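Local coordinates for protein antigen 43 (Escherichia coli, PDB 4KH3) that probably mediates self-association between bacterial cells as the passenger domain of an autotransporter, promoting clumping and biofilm formation, at residues 185-196 with 201-212. Numbering follows the deposited sequence.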
loop_
_atom_site.group_PDB
_atom_site.type_symbol
_atom_site.label_atom_id
_atom_site.label_comp_id
_atom_site.label_asym_id
_atom_site.label_seq_id
_atom_site.Cartn_x
_atom_site.Cartn_y
_atom_site.Cartn_z
ATOM N N THR A 185 -17.504 10.080 -1.608
ATOM C CA THR A 185 -16.295 10.716 -1.153
ATOM C C THR A 185 -15.261 10.663 -2.262
ATOM O O THR A 185 -15.009 9.602 -2.829
ATOM C CB THR A 185 -15.764 10.007 0.095
ATOM O OG1 THR A 185 -16.769 10.047 1.112
ATOM C CG2 THR A 185 -14.528 10.669 0.616
ATOM N N LEU A 186 -14.666 11.815 -2.573
ATOM C CA LEU A 186 -13.609 11.893 -3.577
ATOM C C LEU A 186 -12.264 12.098 -2.899
ATOM O O LEU A 186 -12.077 13.055 -2.158
ATOM C CB LEU A 186 -13.895 13.038 -4.550
ATOM C CG LEU A 186 -12.797 13.414 -5.539
ATOM C CD1 LEU A 186 -12.429 12.228 -6.431
ATOM C CD2 LEU A 186 -13.239 14.612 -6.386
ATOM N N ILE A 187 -11.318 11.199 -3.138
ATOM C CA ILE A 187 -10.039 11.282 -2.438
ATOM C C ILE A 187 -8.849 11.377 -3.393
ATOM O O ILE A 187 -8.565 10.442 -4.146
ATOM C CB ILE A 187 -9.850 10.079 -1.478
ATOM C CG1 ILE A 187 -11.143 9.805 -0.705
ATOM C CG2 ILE A 187 -8.696 10.317 -0.521
ATOM C CD1 ILE A 187 -10.981 8.774 0.365
ATOM N N TYR A 188 -8.153 12.513 -3.363
ATOM C CA TYR A 188 -7.000 12.717 -4.242
ATOM C C TYR A 188 -5.709 12.192 -3.625
ATOM O O TYR A 188 -5.669 11.806 -2.448
ATOM C CB TYR A 188 -6.831 14.201 -4.603
ATOM C CG TYR A 188 -7.903 14.749 -5.530
ATOM C CD1 TYR A 188 -7.897 14.445 -6.884
ATOM C CD2 TYR A 188 -8.908 15.586 -5.047
ATOM C CE1 TYR A 188 -8.868 14.948 -7.744
ATOM C CE2 TYR A 188 -9.878 16.097 -5.889
ATOM C CZ TYR A 188 -9.856 15.764 -7.240
ATOM O OH TYR A 188 -10.813 16.257 -8.090
ATOM N N ALA A 189 -4.662 12.174 -4.439
ATOM C CA ALA A 189 -3.329 11.800 -3.998
ATOM C C ALA A 189 -2.984 12.562 -2.729
ATOM O O ALA A 189 -3.150 13.788 -2.680
ATOM C CB ALA A 189 -2.316 12.118 -5.091
ATOM N N GLY A 190 -2.526 11.838 -1.707
ATOM C CA GLY A 190 -2.138 12.443 -0.436
ATOM C C GLY A 190 -3.280 12.695 0.547
ATOM O O GLY A 190 -3.075 13.297 1.613
ATOM N N GLY A 191 -4.486 12.241 0.197
ATOM C CA GLY A 191 -5.596 12.239 1.131
ATOM C C GLY A 191 -5.962 10.831 1.587
ATOM O O GLY A 191 -5.744 9.854 0.860
ATOM N N ASP A 192 -6.539 10.739 2.781
ATOM C CA ASP A 192 -6.794 9.472 3.452
ATOM C C ASP A 192 -8.204 9.478 4.013
ATOM O O ASP A 192 -8.668 10.497 4.524
ATOM C CB ASP A 192 -5.855 9.293 4.660
ATOM C CG ASP A 192 -4.400 9.359 4.290
ATOM O OD1 ASP A 192 -3.979 8.651 3.352
ATOM O OD2 ASP A 192 -3.662 10.113 4.956
ATOM N N GLN A 193 -8.855 8.324 3.949
ATOM C CA GLN A 193 -10.067 8.069 4.707
ATOM C C GLN A 193 -9.876 6.772 5.497
ATOM O O GLN A 193 -9.446 5.751 4.953
ATOM C CB GLN A 193 -11.245 7.939 3.767
ATOM C CG GLN A 193 -12.519 7.447 4.384
ATOM C CD GLN A 193 -13.541 7.104 3.315
ATOM O OE1 GLN A 193 -13.338 6.179 2.524
ATOM N NE2 GLN A 193 -14.627 7.863 3.267
ATOM N N THR A 194 -10.167 6.842 6.789
ATOM C CA THR A 194 -10.038 5.721 7.687
ATOM C C THR A 194 -11.450 5.322 8.032
ATOM O O THR A 194 -12.226 6.148 8.504
ATOM C CB THR A 194 -9.335 6.139 8.987
ATOM O OG1 THR A 194 -8.081 6.747 8.673
ATOM C CG2 THR A 194 -9.103 4.938 9.879
ATOM N N VAL A 195 -11.786 4.061 7.808
ATOM C CA VAL A 195 -13.158 3.608 7.974
ATOM C C VAL A 195 -13.337 2.641 9.146
ATOM O O VAL A 195 -12.956 1.481 9.056
ATOM C CB VAL A 195 -13.651 2.906 6.702
ATOM C CG1 VAL A 195 -15.105 2.487 6.855
ATOM C CG2 VAL A 195 -13.451 3.810 5.483
ATOM N N HIS A 196 -13.927 3.115 10.239
ATOM C CA HIS A 196 -14.388 2.216 11.291
ATOM C C HIS A 196 -15.870 1.960 11.118
ATOM O O HIS A 196 -16.384 0.944 11.585
ATOM C CB HIS A 196 -14.141 2.807 12.673
ATOM C CG HIS A 196 -12.722 3.186 12.919
ATOM N ND1 HIS A 196 -11.768 2.274 13.321
ATOM C CD2 HIS A 196 -12.083 4.377 12.815
ATOM C CE1 HIS A 196 -10.607 2.889 13.453
ATOM N NE2 HIS A 196 -10.770 4.165 13.155
ATOM N N ASN A 201 -19.636 4.537 -1.827
ATOM C CA ASN A 201 -19.269 5.289 -3.037
ATOM C C ASN A 201 -18.071 6.212 -2.840
ATOM O O ASN A 201 -18.210 7.414 -2.669
ATOM C CB ASN A 201 -20.460 6.079 -3.591
ATOM C CG ASN A 201 -21.724 5.244 -3.655
ATOM O OD1 ASN A 201 -21.708 4.117 -4.139
ATOM N ND2 ASN A 201 -22.827 5.793 -3.160
ATOM N N THR A 202 -16.888 5.631 -2.870
ATOM C CA THR A 202 -15.672 6.366 -2.651
ATOM C C THR A 202 -14.822 6.240 -3.895
ATOM O O THR A 202 -14.602 5.140 -4.413
ATOM C CB THR A 202 -14.909 5.812 -1.431
ATOM O OG1 THR A 202 -15.779 5.802 -0.295
ATOM C CG2 THR A 202 -13.696 6.655 -1.123
ATOM N N ARG A 203 -14.362 7.380 -4.385
ATOM C CA ARG A 203 -13.547 7.417 -5.570
ATOM C C ARG A 203 -12.119 7.758 -5.161
ATOM O O ARG A 203 -11.846 8.846 -4.676
ATOM C CB ARG A 203 -14.111 8.445 -6.546
ATOM C CG ARG A 203 -13.439 8.452 -7.898
ATOM C CD ARG A 203 -13.914 9.627 -8.713
ATOM N NE ARG A 203 -14.851 9.311 -9.799
ATOM C CZ ARG A 203 -16.100 9.765 -9.867
ATOM N NH1 ARG A 203 -16.593 10.527 -8.892
ATOM N NH2 ARG A 203 -16.864 9.470 -10.913
ATOM N N LEU A 204 -11.209 6.812 -5.328
ATOM C CA LEU A 204 -9.827 7.067 -4.969
ATOM C C LEU A 204 -9.095 7.572 -6.199
ATOM O O LEU A 204 -8.617 6.783 -7.023
ATOM C CB LEU A 204 -9.167 5.810 -4.409
ATOM C CG LEU A 204 -9.909 5.177 -3.232
ATOM C CD1 LEU A 204 -9.187 3.919 -2.740
ATOM C CD2 LEU A 204 -10.091 6.197 -2.099
ATOM N N GLU A 205 -9.048 8.897 -6.332
ATOM C CA GLU A 205 -8.360 9.548 -7.435
ATOM C C GLU A 205 -6.895 9.765 -7.033
ATOM O O GLU A 205 -6.419 10.890 -6.946
ATOM C CB GLU A 205 -9.056 10.875 -7.754
ATOM C CG GLU A 205 -8.685 11.473 -9.095
ATOM C CD GLU A 205 -9.131 10.613 -10.278
ATOM O OE1 GLU A 205 -10.147 9.899 -10.162
ATOM O OE2 GLU A 205 -8.458 10.658 -11.329
ATOM N N GLY A 206 -6.195 8.668 -6.763
ATOM C CA GLY A 206 -4.838 8.722 -6.248
ATOM C C GLY A 206 -4.772 8.614 -4.730
ATOM O O GLY A 206 -3.693 8.443 -4.145
ATOM N N GLY A 207 -5.932 8.717 -4.083
ATOM C CA GLY A 207 -5.990 8.725 -2.632
ATOM C C GLY A 207 -6.077 7.351 -1.983
ATOM O O GLY A 207 -6.102 6.316 -2.665
ATOM N N ASN A 208 -6.132 7.348 -0.653
ATOM C CA ASN A 208 -6.112 6.107 0.116
ATOM C C ASN A 208 -7.366 5.931 0.943
ATOM O O ASN A 208 -7.899 6.899 1.496
ATOM C CB ASN A 208 -4.905 6.083 1.055
ATOM C CG ASN A 208 -3.578 6.173 0.310
ATOM O OD1 ASN A 208 -3.508 5.984 -0.904
ATOM N ND2 ASN A 208 -2.517 6.439 1.045
ATOM N N GLN A 209 -7.839 4.695 1.026
ATOM C CA GLN A 209 -8.902 4.355 1.951
ATOM C C GLN A 209 -8.486 3.142 2.787
ATOM O O GLN A 209 -8.126 2.086 2.244
ATOM C CB GLN A 209 -10.199 4.070 1.207
ATOM C CG GLN A 209 -11.304 3.587 2.123
ATOM C CD GLN A 209 -12.509 3.063 1.368
ATOM O OE1 GLN A 209 -12.439 2.032 0.691
ATOM N NE2 GLN A 209 -13.617 3.771 1.481
ATOM N N TYR A 210 -8.515 3.315 4.106
ATOM C CA TYR A 210 -8.153 2.261 5.046
ATOM C C TYR A 210 -9.395 1.794 5.790
ATOM O O TYR A 210 -10.018 2.543 6.545
ATOM C CB TYR A 210 -7.118 2.749 6.058
ATOM C CG TYR A 210 -5.907 3.404 5.447
ATOM C CD1 TYR A 210 -4.835 2.651 5.012
ATOM C CD2 TYR A 210 -5.822 4.780 5.340
ATOM C CE1 TYR A 210 -3.715 3.246 4.469
ATOM C CE2 TYR A 210 -4.705 5.393 4.801
ATOM C CZ TYR A 210 -3.655 4.618 4.359
ATOM O OH TYR A 210 -2.534 5.213 3.804
ATOM N N VAL A 211 -9.751 0.541 5.562
ATOM C CA VAL A 211 -10.912 -0.040 6.193
ATOM C C VAL A 211 -10.433 -0.871 7.363
ATOM O O VAL A 211 -9.779 -1.906 7.188
ATOM C CB VAL A 211 -11.677 -0.921 5.218
ATOM C CG1 VAL A 211 -12.928 -1.472 5.892
ATOM C CG2 VAL A 211 -12.008 -0.113 3.949
ATOM N N HIS A 212 -10.743 -0.389 8.559
ATOM C CA HIS A 212 -10.323 -1.043 9.780
ATOM C C HIS A 212 -11.299 -2.132 10.208
ATOM O O HIS A 212 -12.379 -2.286 9.630
ATOM C CB HIS A 212 -10.134 -0.006 10.886
ATOM C CG HIS A 212 -8.902 0.824 10.716
ATOM N ND1 HIS A 212 -7.921 0.912 11.681
ATOM C CD2 HIS A 212 -8.471 1.580 9.678
ATOM C CE1 HIS A 212 -6.952 1.699 11.251
ATOM N NE2 HIS A 212 -7.261 2.118 10.038
HETATM O O HOH W 1 -17.304 7.531 1.237
HETATM O O HOH W 2 -4.615 13.302 -7.280
HETATM O O HOH W 3 -1.939 8.903 -1.859
#
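Gln193 and Gln209 pair through their buried amides: NE2 of Gln209 donates to OE1 of Gln193 at 2.6 Å, with an N-H...O angle of 160°. With CG anti to the backbone N in both, the two chains share one conformation to the end, so the amides lie side by side and nearly coplanar. Gln174 OE1 accepts from Gln193 NE2 on one flank; on the other, Gln209 OE1 takes Thr220 OG1 and, weakly, Gln228 NE2. A water joins Thr185 OG1 to Thr202 OG1 on the same inward face. Backbone bonds knit two parallel strand pairs, 185-188 with 202-205 and 192-195 with 208-211, the straightest running from Tyr210 N to Gln193 O (2.7 Å, 173°). These are successive rungs of a right-handed beta-helix, the stalk fold of autotransporter adhesins; here glutamine stacks on glutamine and valine on valine. Inside, Ile187 CD1 meets Leu204 CD2 at 3.7 Å and Thr202 CG2 at 3.8 Å. In the turn between the strands, Gly207 CA lies 3.8 Å from Ile187 CG2. On the outward face Asp192 OD1 reaches the edge of the Tyr210 ring, 3.6 Å from CE2, while Thr194 CG2 rests 3.4 Å from His212 NE2. The His196 and His212 rings meet obliquely.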